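Local coordinates for protein probable zinc protease (Pseudomonas aeruginosa, PDB 4NNZ) that probably acts as a zinc-dependent peptidase of the M16 family and forms one subunit of a heterodimeric protease, at residues A52-M57 / D87-Y92; L114-D119 / D175-W180; E126-E131 / P161-M166; N141-E146 / L238-Q243; T299-D302 / D308-F311. All coordinates share one frame; numbering follows the deposited sequence.

In the fold
Contacts 1, 2 and 3 converge on helix 49-56. In contact 1 it faces strand 89-96, in contact 2 the run into helix 118-137 and helix 174-184 pack beside it, and contact 3 joins the middle of helix 118-137 to the loop before helix 166-171. Contacts 1 and 2 are largely buried, whereas contact 3 lies nearer the surface and mixes aliphatic with charged side chains. Contacts 4 and 5 both reach the five-stranded sheet, at its two outermost strands, 233-240 and 294-301. Contact 4 is buried, mainly aliphatic helix-on-sheet packing; contact 5, a partly buried hairpin, has the one hydrogen bond that crosses between paired segments.

Contact 1: residues A52-M57 / D87-Y92; sequences ALEHMM and DYTAYY
Tyr91 reaches from strand 89-96 to helix 49-56 and sets its hydroxyl against the backbone of Glu54, with OH 3.5 Å from Glu54 CA. This is the close part of the contact. The ring gets there because its CG stands anti to the carbonyl carbon (chi1 -54°), and its OH also lies 3.7 Å from Glu54 CB. Beside it, the methyl CG2 of Thr89 meets the same Glu54 CB at 4.1 Å, a fit for a small branched residue whose OG1 is meanwhile bonded to Ile37 O. Glu54 bends at chi2, so its carboxylate turns away from the ring, at 81° to it, and OE1 bonds to Thr84 OG1. Packing is slacker at the helix end, where partly exposed Met57 has just left helical geometry: its SD is 3.9 Å from Tyr91 OH, and the two side chains cross at about a right angle. By the M16 signature HXXEH, whose histidines bind zinc, His55 is probably a ligand and Glu54 the catalytic base. No hydrogen bond joins the two segments; the tyrosine hydroxyl is bonded to Tyr185 OH. Helix and strand thus meet here by van der Waals contact alone, while outside partners fix the polar ends.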
# COMPACT_ATOMS: atom_id res chain seq x y z
N ALA A 52 -6.32 16.59 3.78
CA ALA A 52 -5.93 17.93 3.44
C ALA A 52 -7.05 18.74 2.85
O ALA A 52 -7.21 19.90 3.13
CB ALA A 52 -4.76 17.92 2.50
N LEU A 53 -7.80 18.12 1.97
CA LEU A 53 -8.84 18.81 1.28
C LEU A 53 -9.85 19.25 2.29
O LEU A 53 -10.39 20.31 2.17
CB LEU A 53 -9.46 17.91 0.24
CG LEU A 53 -10.57 18.46 -0.65
CD1 LEU A 53 -10.16 19.71 -1.38
CD2 LEU A 53 -11.05 17.42 -1.62
N GLU A 54 -10.09 18.43 3.28
CA GLU A 54 -11.02 18.74 4.32
C GLU A 54 -10.51 19.88 5.15
O GLU A 54 -11.18 20.83 5.40
CB GLU A 54 -11.24 17.52 5.19
CG GLU A 54 -11.94 17.80 6.49
CD GLU A 54 -11.02 17.77 7.67
OE1 GLU A 54 -10.48 16.73 7.98
OE2 GLU A 54 -10.84 18.81 8.28
N HIS A 55 -9.28 19.76 5.58
CA HIS A 55 -8.65 20.79 6.35
C HIS A 55 -8.78 22.14 5.65
O HIS A 55 -8.92 23.15 6.28
CB HIS A 55 -7.20 20.42 6.55
CG HIS A 55 -6.45 21.38 7.39
ND1 HIS A 55 -6.24 21.19 8.73
CD2 HIS A 55 -5.87 22.56 7.09
CE1 HIS A 55 -5.56 22.20 9.22
NE2 HIS A 55 -5.32 23.05 8.24
N MET A 56 -8.74 22.14 4.34
CA MET A 56 -8.72 23.36 3.59
C MET A 56 -10.06 24.07 3.50
O MET A 56 -10.12 25.26 3.42
CB MET A 56 -8.20 23.08 2.20
CG MET A 56 -7.10 24.00 1.79
SD MET A 56 -5.54 23.21 1.97
CE MET A 56 -4.64 24.09 0.74
N MET A 57 -11.13 23.32 3.50
CA MET A 57 -12.44 23.91 3.54
C MET A 57 -12.79 24.12 4.98
O MET A 57 -13.69 23.52 5.51
CB MET A 57 -13.44 23.02 2.86
CG MET A 57 -13.00 22.66 1.47
SD MET A 57 -13.89 21.26 0.85
CE MET A 57 -14.77 22.09 -0.45
N ASP A 87 -12.44 5.63 5.58
CA ASP A 87 -13.55 5.50 4.69
C ASP A 87 -14.44 6.69 4.45
O ASP A 87 -15.23 6.64 3.57
CB ASP A 87 -14.39 4.31 5.09
CG ASP A 87 -13.71 3.02 4.81
OD1 ASP A 87 -12.90 2.99 3.91
OD2 ASP A 87 -13.97 2.04 5.48
N TYR A 88 -14.31 7.74 5.22
CA TYR A 88 -15.20 8.85 5.02
C TYR A 88 -14.70 10.19 5.48
O TYR A 88 -13.76 10.31 6.20
CB TYR A 88 -16.55 8.55 5.64
CG TYR A 88 -16.46 8.19 7.06
CD1 TYR A 88 -16.36 9.14 8.00
CD2 TYR A 88 -16.43 6.90 7.44
CE1 TYR A 88 -16.25 8.81 9.32
CE2 TYR A 88 -16.33 6.55 8.75
CZ TYR A 88 -16.25 7.52 9.68
OH TYR A 88 -16.13 7.18 10.97
N THR A 89 -15.37 11.21 5.00
CA THR A 89 -15.19 12.56 5.44
C THR A 89 -16.51 13.15 5.80
O THR A 89 -17.37 13.18 4.99
CB THR A 89 -14.66 13.38 4.32
OG1 THR A 89 -13.53 12.70 3.80
CG2 THR A 89 -14.27 14.73 4.79
N ALA A 90 -16.65 13.64 7.01
CA ALA A 90 -17.92 14.17 7.44
C ALA A 90 -17.91 15.57 7.98
O ALA A 90 -17.10 15.91 8.76
CB ALA A 90 -18.54 13.23 8.44
N TYR A 91 -18.86 16.38 7.57
CA TYR A 91 -19.00 17.70 8.11
C TYR A 91 -20.33 17.80 8.80
O TYR A 91 -21.32 17.45 8.24
CB TYR A 91 -18.91 18.74 7.02
CG TYR A 91 -17.71 18.70 6.15
CD1 TYR A 91 -17.58 17.76 5.17
CD2 TYR A 91 -16.71 19.61 6.27
CE1 TYR A 91 -16.49 17.73 4.36
CE2 TYR A 91 -15.62 19.59 5.47
CZ TYR A 91 -15.52 18.64 4.51
OH TYR A 91 -14.44 18.61 3.71
N TYR A 92 -20.34 18.26 10.03
CA TYR A 92 -21.57 18.36 10.76
C TYR A 92 -21.66 19.62 11.55
O TYR A 92 -20.69 20.14 12.00
CB TYR A 92 -21.71 17.21 11.71
CG TYR A 92 -20.61 17.16 12.71
CD1 TYR A 92 -19.46 16.48 12.44
CD2 TYR A 92 -20.71 17.80 13.91
CE1 TYR A 92 -18.44 16.42 13.35
CE2 TYR A 92 -19.70 17.75 14.83
CZ TYR A 92 -18.56 17.06 14.55
OH TYR A 92 -17.53 17.01 15.46

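Contact 2: residues L114-D119 / D175-W180; sequences LSLPVD and DDLRHW
Leu116 and Leu177 meet through one methyl each, CD2 of Leu116 lying 3.9 Å from CD1 of Leu177. Along the Leu116 side chain, CB leaves the backbone toward helix 174-184. CG is anti to the backbone N (chi1 172°), and from it the two methyls part: CD1 packs on Met56, CD2 meets the methyl of Leu177, whose side chain it crosses at about a right angle. A branched aliphatic residue suits this place, because its two tips can fill two directions at once without any polar group to satisfy. Arg178 lies on the solvent side of the leucine pair. Its chain runs extended from CG to NE and brings NH2 to 4.0 Å from Leu116 O, too far to count as a hydrogen bond. NH1 turns back to Asp175, one helical turn earlier, in a salt bridge with OD1 at 3.3 Å; the N-H...O angle is 141°, and OD1 is met from above the carboxylate plane. Pro117 occupies the N-cap position of helix 118-137, just beyond the leucine. Helix 49-56 borders both segments, with Leu53 touching Leu114 and Leu49 touching Leu177, while Asp176 on helix 174-184 forms a salt bridge with Arg223 of the second subunit.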
# COMPACT_ATOMS: atom_id res chain seq x y z
N LEU A 114 -15.17 24.84 -5.05
CA LEU A 114 -14.09 24.93 -4.12
C LEU A 114 -13.35 26.19 -4.36
O LEU A 114 -12.74 26.35 -5.38
CB LEU A 114 -13.13 23.77 -4.32
CG LEU A 114 -11.88 23.83 -3.46
CD1 LEU A 114 -12.20 24.16 -2.02
CD2 LEU A 114 -11.08 22.56 -3.55
N SER A 115 -13.36 27.07 -3.37
CA SER A 115 -12.57 28.27 -3.46
C SER A 115 -11.35 28.05 -2.64
O SER A 115 -11.41 27.99 -1.45
CB SER A 115 -13.34 29.46 -2.90
OG SER A 115 -13.21 30.60 -3.72
N LEU A 116 -10.23 27.91 -3.31
CA LEU A 116 -9.00 27.63 -2.63
C LEU A 116 -7.91 28.32 -3.36
O LEU A 116 -7.47 27.89 -4.38
CB LEU A 116 -8.76 26.13 -2.61
CG LEU A 116 -7.45 25.58 -2.10
CD1 LEU A 116 -7.14 26.12 -0.73
CD2 LEU A 116 -7.58 24.08 -2.05
N PRO A 117 -7.44 29.39 -2.77
CA PRO A 117 -6.38 30.20 -3.33
C PRO A 117 -5.03 29.60 -3.18
O PRO A 117 -4.73 28.99 -2.19
CB PRO A 117 -6.45 31.45 -2.48
CG PRO A 117 -7.87 31.56 -2.11
CD PRO A 117 -8.38 30.17 -1.96
N VAL A 118 -4.17 29.87 -4.13
CA VAL A 118 -2.84 29.36 -4.14
C VAL A 118 -2.15 29.84 -2.88
O VAL A 118 -1.30 29.20 -2.33
CB VAL A 118 -2.10 29.96 -5.32
CG1 VAL A 118 -2.28 31.46 -5.28
CG2 VAL A 118 -0.63 29.62 -5.28
N ASP A 119 -2.49 31.05 -2.49
CA ASP A 119 -1.92 31.68 -1.34
C ASP A 119 -2.34 30.97 -0.07
O ASP A 119 -1.55 30.79 0.85
CB ASP A 119 -2.28 33.15 -1.35
CG ASP A 119 -2.31 33.75 -2.78
OD1 ASP A 119 -3.24 33.43 -3.55
OD2 ASP A 119 -1.41 34.55 -3.13
N ASP A 175 -3.29 21.53 -7.54
CA ASP A 175 -3.98 20.83 -8.57
C ASP A 175 -4.41 19.47 -8.14
O ASP A 175 -5.47 19.04 -8.47
CB ASP A 175 -3.16 20.83 -9.82
CG ASP A 175 -3.29 22.12 -10.56
OD1 ASP A 175 -4.43 22.48 -10.89
OD2 ASP A 175 -2.28 22.80 -10.78
N ASP A 176 -3.58 18.82 -7.35
CA ASP A 176 -3.91 17.52 -6.85
C ASP A 176 -5.13 17.59 -5.97
O ASP A 176 -5.96 16.72 -6.00
CB ASP A 176 -2.73 16.93 -6.10
CG ASP A 176 -1.56 16.65 -6.99
OD1 ASP A 176 -1.76 16.47 -8.19
OD2 ASP A 176 -0.44 16.59 -6.51
N LEU A 177 -5.21 18.62 -5.15
CA LEU A 177 -6.35 18.88 -4.32
C LEU A 177 -7.61 19.22 -5.06
O LEU A 177 -8.65 18.79 -4.70
CB LEU A 177 -6.02 19.99 -3.34
CG LEU A 177 -5.43 19.69 -1.98
CD1 LEU A 177 -5.99 20.66 -1.00
CD2 LEU A 177 -5.78 18.31 -1.53
N ARG A 178 -7.51 20.02 -6.10
CA ARG A 178 -8.67 20.39 -6.88
C ARG A 178 -9.26 19.20 -7.54
O ARG A 178 -10.44 19.09 -7.67
CB ARG A 178 -8.27 21.35 -7.98
CG ARG A 178 -7.93 22.74 -7.52
CD ARG A 178 -7.75 23.66 -8.69
NE ARG A 178 -7.51 25.02 -8.26
CZ ARG A 178 -6.40 25.68 -8.51
NH1 ARG A 178 -5.42 25.10 -9.17
NH2 ARG A 178 -6.25 26.92 -8.10
N HIS A 179 -8.40 18.37 -8.05
CA HIS A 179 -8.80 17.22 -8.79
C HIS A 179 -9.50 16.23 -7.94
O HIS A 179 -10.43 15.59 -8.34
CB HIS A 179 -7.59 16.61 -9.43
CG HIS A 179 -7.90 15.45 -10.30
ND1 HIS A 179 -8.44 15.59 -11.55
CD2 HIS A 179 -7.79 14.12 -10.08
CE1 HIS A 179 -8.63 14.40 -12.08
NE2 HIS A 179 -8.24 13.49 -11.20
N TRP A 180 -9.00 16.09 -6.74
CA TRP A 180 -9.59 15.24 -5.75
C TRP A 180 -10.94 15.77 -5.39
O TRP A 180 -11.85 15.02 -5.18
CB TRP A 180 -8.67 15.15 -4.56
CG TRP A 180 -8.88 14.01 -3.67
CD1 TRP A 180 -9.39 14.06 -2.45
CD2 TRP A 180 -8.55 12.64 -3.90
NE1 TRP A 180 -9.44 12.84 -1.90
CE2 TRP A 180 -8.91 11.95 -2.77
CE3 TRP A 180 -7.98 11.95 -4.95
CZ2 TRP A 180 -8.74 10.60 -2.65
CZ3 TRP A 180 -7.82 10.64 -4.83
CH2 TRP A 180 -8.19 9.97 -3.69

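Contact 3: residues E126-E131 / P161-M166; sequences EVIKEE and PTIGWM
Helix 118-137 runs past an irregular loop, the CA atoms of Ile128 and Ile163 standing 8.1 Å apart and those of Lys129 and Met166 6.9 Å. This is helix-on-loop packing in the M16 fold: the loop leads into helix 166-171, with Trp165 at the N-cap position. Gly164 suits the turn, since its phi of 103° and psi of 148° leave little room for a CB beside the carbonyl oxygen of Ile163. Ile163, its CG1 anti to the backbone N (chi1 -175°), sends CD1 between two residues of the helix, 4.1 Å from Ile128 CG2 and likewise 4.1 Å from Glu131 OE1. The two isoleucines slide past each other in opposite directions. Glu131 follows the HXXEH sequence at about the spacing of the third zinc ligand in M16 peptidases, so the isoleucine probably packs against a metal-site residue. Farther along, Met166 bends at chi2 and chi3, which its flexible thioether permits, and crosses Lys129 at about a right angle: SD is 4.1 Å from Lys129 CG, and CE is 3.6 Å from Lys129 O. Aliphatic at its base, the lysine carries its charge away to a salt bridge whose hydrogen bond is weak, NZ to Glu126 OE1 at 3.4 Å. Within the loop, Pro161 places CG over the centre of the Trp165 ring, 3.4 Å above its plane.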
# COMPACT_ATOMS: atom_id res chain seq x y z
N GLU A 126 1.84 23.63 5.12
CA GLU A 126 2.81 23.66 6.18
C GLU A 126 2.22 23.33 7.52
O GLU A 126 2.84 22.68 8.32
CB GLU A 126 3.47 25.01 6.26
CG GLU A 126 3.92 25.54 4.94
CD GLU A 126 5.10 24.81 4.40
OE1 GLU A 126 5.84 24.25 5.20
OE2 GLU A 126 5.28 24.78 3.18
N VAL A 127 1.01 23.78 7.76
CA VAL A 127 0.33 23.46 8.97
C VAL A 127 0.15 21.97 9.02
O VAL A 127 0.38 21.37 10.03
CB VAL A 127 -1.06 24.12 8.97
CG1 VAL A 127 -1.94 23.61 10.08
CG2 VAL A 127 -0.97 25.61 9.05
N ILE A 128 -0.29 21.39 7.93
CA ILE A 128 -0.54 19.98 7.88
C ILE A 128 0.71 19.20 8.09
O ILE A 128 0.71 18.26 8.82
CB ILE A 128 -1.15 19.63 6.54
CG1 ILE A 128 -2.51 20.26 6.45
CG2 ILE A 128 -1.33 18.15 6.40
CD1 ILE A 128 -3.08 20.23 5.07
N LYS A 129 1.77 19.61 7.45
CA LYS A 129 3.01 18.92 7.58
C LYS A 129 3.44 19.02 9.00
O LYS A 129 3.96 18.11 9.58
CB LYS A 129 4.05 19.59 6.73
CG LYS A 129 3.94 19.26 5.27
CD LYS A 129 5.19 19.69 4.56
CE LYS A 129 5.04 21.05 3.94
NZ LYS A 129 6.35 21.42 3.39
N GLU A 130 3.24 20.19 9.54
CA GLU A 130 3.59 20.44 10.90
C GLU A 130 2.78 19.58 11.81
O GLU A 130 3.29 19.00 12.71
CB GLU A 130 3.38 21.91 11.18
CG GLU A 130 3.50 22.31 12.61
CD GLU A 130 4.92 22.23 13.10
OE1 GLU A 130 5.73 21.55 12.46
OE2 GLU A 130 5.23 22.85 14.11
N GLU A 131 1.50 19.45 11.53
CA GLU A 131 0.63 18.61 12.31
C GLU A 131 1.08 17.16 12.27
O GLU A 131 0.92 16.46 13.22
CB GLU A 131 -0.82 18.78 11.86
CG GLU A 131 -1.73 17.59 12.11
CD GLU A 131 -3.19 17.90 11.95
OE1 GLU A 131 -3.60 18.24 10.85
OE2 GLU A 131 -3.94 17.80 12.94
N PRO A 161 -1.85 5.82 6.05
CA PRO A 161 -2.19 6.77 7.09
C PRO A 161 -3.04 7.88 6.56
O PRO A 161 -2.72 8.45 5.57
CB PRO A 161 -0.85 7.33 7.50
CG PRO A 161 0.03 7.11 6.37
CD PRO A 161 -0.43 5.85 5.75
N THR A 162 -4.09 8.21 7.26
CA THR A 162 -4.99 9.28 6.89
C THR A 162 -4.36 10.65 6.78
O THR A 162 -4.69 11.42 5.94
CB THR A 162 -6.13 9.38 7.91
OG1 THR A 162 -6.72 8.10 8.10
CG2 THR A 162 -7.14 10.28 7.46
N ILE A 163 -3.45 10.95 7.67
CA ILE A 163 -2.73 12.20 7.63
C ILE A 163 -1.88 12.35 6.39
O ILE A 163 -1.72 13.43 5.90
CB ILE A 163 -1.90 12.46 8.90
CG1 ILE A 163 -1.27 13.84 8.85
CG2 ILE A 163 -0.79 11.49 9.04
CD1 ILE A 163 -2.25 14.98 8.80
N GLY A 164 -1.37 11.25 5.88
CA GLY A 164 -0.51 11.19 4.74
C GLY A 164 0.93 10.99 5.11
O GLY A 164 1.33 11.40 6.14
N TRP A 165 1.69 10.31 4.28
CA TRP A 165 3.11 10.18 4.50
C TRP A 165 3.81 11.50 4.21
O TRP A 165 3.41 12.22 3.36
CB TRP A 165 3.69 9.07 3.65
CG TRP A 165 3.12 7.71 3.85
CD1 TRP A 165 2.37 7.02 2.98
CD2 TRP A 165 3.29 6.86 4.96
NE1 TRP A 165 2.06 5.81 3.46
CE2 TRP A 165 2.62 5.68 4.69
CE3 TRP A 165 3.94 6.99 6.18
CZ2 TRP A 165 2.57 4.65 5.58
CZ3 TRP A 165 3.91 5.97 7.03
CH2 TRP A 165 3.22 4.82 6.74
N MET A 166 4.87 11.79 4.92
CA MET A 166 5.49 13.08 4.83
C MET A 166 6.00 13.37 3.45
O MET A 166 5.94 14.48 2.98
CB MET A 166 6.58 13.24 5.86
CG MET A 166 7.14 14.65 5.89
SD MET A 166 6.02 15.91 6.47
CE MET A 166 6.29 15.68 8.20

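Contact 4: residues N141-E146 / L238-Q243; sequences NALAFE and LYVRTQ
Ala144 offers Leu238 a flat group, its peptide carbonyl, and no aromatic ring joins this contact: CD1 of Leu238 lies 3.9 Å from Ala144 O and 3.9 Å from Ala144 CA. The one ring of the helical segment, Phe145, starts away from the strand and meets Phe148 with the planes at about 45°. A first torsion of -64° sets Leu238 CG beside its own backbone N and swings CD1 over the helix, where it also comes within 4.1 Å of Ala144 CB. A single methyl on the helix suits this spot, for it lets the leucine approach the main chain itself. Here helix 140-152 packs on the end of strand 233-240, an outermost strand of the five-stranded mixed sheet. Two residues along the strand, Val240 presents its side chain to the same helix, and its CG1 meets CD2 of Leu143 at 4.3 Å; leucine, longer than Ala144, suits the wider gap there. The next strand, 415-422, extends the apolar surface, Val420 touching both Ala144 and Val240. Leu238 also packs on Pro231 of the second subunit. Beyond Val240 the strand ends in an inverse gamma turn centred on Arg241, with a weak bond of 2.8 Å from Thr242 N to Val240 O.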
# COMPACT_ATOMS: atom_id res chain seq x y z
N ASN A 141 3.40 6.63 20.56
CA ASN A 141 2.35 5.69 20.29
C ASN A 141 1.68 5.83 18.96
O ASN A 141 1.32 4.87 18.38
CB ASN A 141 1.35 5.67 21.40
CG ASN A 141 1.99 5.28 22.68
OD1 ASN A 141 2.55 4.20 22.80
ND2 ASN A 141 1.94 6.17 23.65
N ALA A 142 1.48 7.04 18.51
CA ALA A 142 0.92 7.28 17.22
C ALA A 142 1.82 6.73 16.14
O ALA A 142 1.36 6.23 15.16
CB ALA A 142 0.68 8.76 17.01
N LEU A 143 3.11 6.90 16.34
CA LEU A 143 4.11 6.49 15.40
C LEU A 143 4.15 5.01 15.23
O LEU A 143 4.20 4.51 14.14
CB LEU A 143 5.47 6.92 15.91
CG LEU A 143 6.68 6.92 15.00
CD1 LEU A 143 7.78 7.72 15.61
CD2 LEU A 143 7.20 5.54 14.75
N ALA A 144 4.14 4.32 16.34
CA ALA A 144 4.16 2.89 16.36
C ALA A 144 2.95 2.33 15.69
O ALA A 144 3.04 1.40 14.96
CB ALA A 144 4.22 2.41 17.79
N PHE A 145 1.80 2.91 15.95
CA PHE A 145 0.58 2.45 15.38
C PHE A 145 0.52 2.58 13.88
O PHE A 145 -0.08 1.80 13.22
CB PHE A 145 -0.60 3.10 16.04
CG PHE A 145 -1.87 2.33 15.89
CD1 PHE A 145 -2.14 1.28 16.70
CD2 PHE A 145 -2.78 2.67 14.92
CE1 PHE A 145 -3.28 0.56 16.56
CE2 PHE A 145 -3.93 1.96 14.78
CZ PHE A 145 -4.18 0.91 15.61
N GLU A 146 1.12 3.62 13.35
CA GLU A 146 1.13 3.87 11.94
C GLU A 146 1.87 2.77 11.24
O GLU A 146 1.43 2.28 10.25
CB GLU A 146 1.81 5.18 11.67
CG GLU A 146 1.51 5.79 10.35
CD GLU A 146 2.30 7.03 10.13
OE1 GLU A 146 3.49 6.99 10.37
OE2 GLU A 146 1.74 8.03 9.73
N LEU A 238 9.80 -1.95 17.31
CA LEU A 238 10.03 -0.55 17.16
C LEU A 238 10.55 0.09 18.41
O LEU A 238 10.01 -0.10 19.45
CB LEU A 238 8.76 0.15 16.80
CG LEU A 238 8.12 -0.21 15.50
CD1 LEU A 238 6.63 -0.06 15.61
CD2 LEU A 238 8.69 0.71 14.46
N TYR A 239 11.57 0.89 18.27
CA TYR A 239 12.11 1.61 19.37
C TYR A 239 11.69 3.05 19.27
O TYR A 239 11.92 3.71 18.29
CB TYR A 239 13.61 1.51 19.35
CG TYR A 239 14.11 0.14 19.63
CD1 TYR A 239 14.27 -0.29 20.91
CD2 TYR A 239 14.40 -0.72 18.61
CE1 TYR A 239 14.72 -1.54 21.17
CE2 TYR A 239 14.85 -1.97 18.87
CZ TYR A 239 15.01 -2.37 20.16
OH TYR A 239 15.45 -3.61 20.42
N VAL A 240 11.06 3.54 20.31
CA VAL A 240 10.48 4.84 20.30
C VAL A 240 10.71 5.53 21.59
O VAL A 240 11.16 4.95 22.54
CB VAL A 240 8.99 4.78 20.07
CG1 VAL A 240 8.72 4.52 18.63
CG2 VAL A 240 8.39 3.71 20.93
N ARG A 241 10.42 6.80 21.61
CA ARG A 241 10.65 7.60 22.76
C ARG A 241 9.50 7.42 23.70
O ARG A 241 8.65 8.24 23.81
CB ARG A 241 10.78 9.03 22.33
CG ARG A 241 12.18 9.53 22.42
CD ARG A 241 12.83 9.87 21.11
NE ARG A 241 13.96 10.76 21.36
CZ ARG A 241 15.23 10.49 21.09
NH1 ARG A 241 15.59 9.36 20.51
NH2 ARG A 241 16.16 11.39 21.38
N THR A 242 9.45 6.29 24.36
CA THR A 242 8.37 5.99 25.25
C THR A 242 9.01 5.51 26.53
O THR A 242 10.16 5.18 26.52
CB THR A 242 7.44 4.92 24.68
OG1 THR A 242 6.61 4.43 25.72
CG2 THR A 242 8.22 3.78 24.13
N GLN A 243 8.29 5.53 27.63
CA GLN A 243 8.85 5.03 28.85
C GLN A 243 8.39 3.65 29.15
O GLN A 243 9.00 2.95 29.90
CB GLN A 243 8.50 5.94 30.00
CG GLN A 243 9.71 6.37 30.78
CD GLN A 243 10.83 6.80 29.88
OE1 GLN A 243 11.81 6.10 29.68
NE2 GLN A 243 10.68 7.97 29.31

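Contact 5: residues T299-D302 / D308-F311; sequences TYYD and DSLF
A beta hairpin of strands 294-301 and 309-317 closes here, near its connecting loop, where Tyr301 and Ser309 approach each other across nearly antiparallel strands. The hydroxyl of Ser309 makes the one hydrogen bond between the segments, donating from OG to Asp302 O over 2.8 Å. The C=O...O angle is 144°, and the donor is tilted out of the carbonyl plane. Serine fits because its short arm lets a buried hydroxyl serve a main-chain oxygen of the facing segment. The Tyr301 ring lies alongside the opposite strand: its CG is anti to the backbone N (chi1 169°), and CD1 comes to 3.3 Å from Leu310 O, which sits at the ring edge and close to the ring plane. This edge carries weakly positive C-H groups, which suit a carbonyl oxygen. Farther round, CE1 of Tyr301 is 3.5 Å from Ser309 OG. Strand 294-301 is an outermost strand of the mixed sheet in this half of the M16 fold, and Tyr301 shares one face of the sheet with Phe311. Their rings are oblique, centroids 5.8 Å apart and planes at 38°, with Tyr301 CB 3.9 Å from Phe311 CD2. Helix 262-276 covers this face, touching Tyr301 through Val265 and Leu268 and Phe311 through Ile271. Leu310 points off the other way onto Phe148 and Ala152 of helix 140-152, an aliphatic residue for a helix-covered face. At its far end the Tyr301 hydroxyl is hydrogen-bonded to Pro254 O, while Phe410 meets the Phe311 ring edge-to-face.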
# COMPACT_ATOMS: atom_id res chain seq x y z
N THR A 299 -8.82 -3.96 24.03
CA THR A 299 -9.16 -4.46 22.73
C THR A 299 -9.91 -3.41 21.96
O THR A 299 -10.60 -2.60 22.52
CB THR A 299 -10.03 -5.73 22.78
OG1 THR A 299 -11.35 -5.38 23.12
CG2 THR A 299 -9.55 -6.66 23.76
N TYR A 300 -9.72 -3.40 20.67
CA TYR A 300 -10.50 -2.57 19.82
C TYR A 300 -10.82 -3.34 18.55
O TYR A 300 -9.96 -3.95 18.01
CB TYR A 300 -9.73 -1.29 19.55
CG TYR A 300 -10.32 -0.38 18.50
CD1 TYR A 300 -11.44 0.37 18.75
CD2 TYR A 300 -9.73 -0.28 17.27
CE1 TYR A 300 -11.97 1.19 17.78
CE2 TYR A 300 -10.25 0.54 16.30
CZ TYR A 300 -11.36 1.28 16.56
OH TYR A 300 -11.84 2.10 15.57
N TYR A 301 -12.06 -3.37 18.13
CA TYR A 301 -12.46 -3.93 16.85
C TYR A 301 -13.57 -3.12 16.23
O TYR A 301 -14.61 -3.04 16.81
CB TYR A 301 -12.94 -5.35 17.06
CG TYR A 301 -13.61 -5.99 15.88
CD1 TYR A 301 -13.01 -6.02 14.66
CD2 TYR A 301 -14.83 -6.59 16.00
CE1 TYR A 301 -13.60 -6.60 13.60
CE2 TYR A 301 -15.43 -7.18 14.93
CZ TYR A 301 -14.79 -7.18 13.73
OH TYR A 301 -15.35 -7.76 12.66
N ASP A 302 -13.38 -2.54 15.05
CA ASP A 302 -14.46 -1.85 14.38
C ASP A 302 -15.12 -2.78 13.40
O ASP A 302 -14.53 -3.19 12.46
CB ASP A 302 -13.96 -0.63 13.64
CG ASP A 302 -15.08 0.17 13.02
OD1 ASP A 302 -16.19 -0.33 12.96
OD2 ASP A 302 -14.86 1.29 12.59
N ASP A 308 -12.65 -4.87 5.08
CA ASP A 308 -12.16 -5.69 6.15
C ASP A 308 -11.64 -4.93 7.34
O ASP A 308 -11.55 -3.75 7.31
CB ASP A 308 -11.07 -6.60 5.63
CG ASP A 308 -11.59 -7.70 4.81
OD1 ASP A 308 -12.75 -8.07 4.99
OD2 ASP A 308 -10.86 -8.21 3.99
N SER A 309 -11.27 -5.65 8.38
CA SER A 309 -10.99 -5.06 9.64
C SER A 309 -9.95 -5.80 10.44
O SER A 309 -9.40 -6.75 10.01
CB SER A 309 -12.27 -4.91 10.44
OG SER A 309 -12.03 -4.14 11.58
N LEU A 310 -9.68 -5.28 11.62
CA LEU A 310 -8.65 -5.75 12.48
C LEU A 310 -9.17 -5.93 13.88
O LEU A 310 -9.86 -5.08 14.37
CB LEU A 310 -7.58 -4.69 12.52
CG LEU A 310 -6.22 -4.83 11.90
CD1 LEU A 310 -5.27 -3.94 12.64
CD2 LEU A 310 -5.70 -6.24 11.95
N PHE A 311 -8.83 -7.03 14.52
CA PHE A 311 -9.19 -7.25 15.89
C PHE A 311 -7.96 -7.02 16.70
O PHE A 311 -7.00 -7.69 16.55
CB PHE A 311 -9.66 -8.68 16.10
CG PHE A 311 -10.21 -8.94 17.46
CD1 PHE A 311 -9.39 -9.18 18.52
CD2 PHE A 311 -11.55 -8.93 17.67
CE1 PHE A 311 -9.90 -9.40 19.76
CE2 PHE A 311 -12.06 -9.17 18.91
CZ PHE A 311 -11.24 -9.40 19.96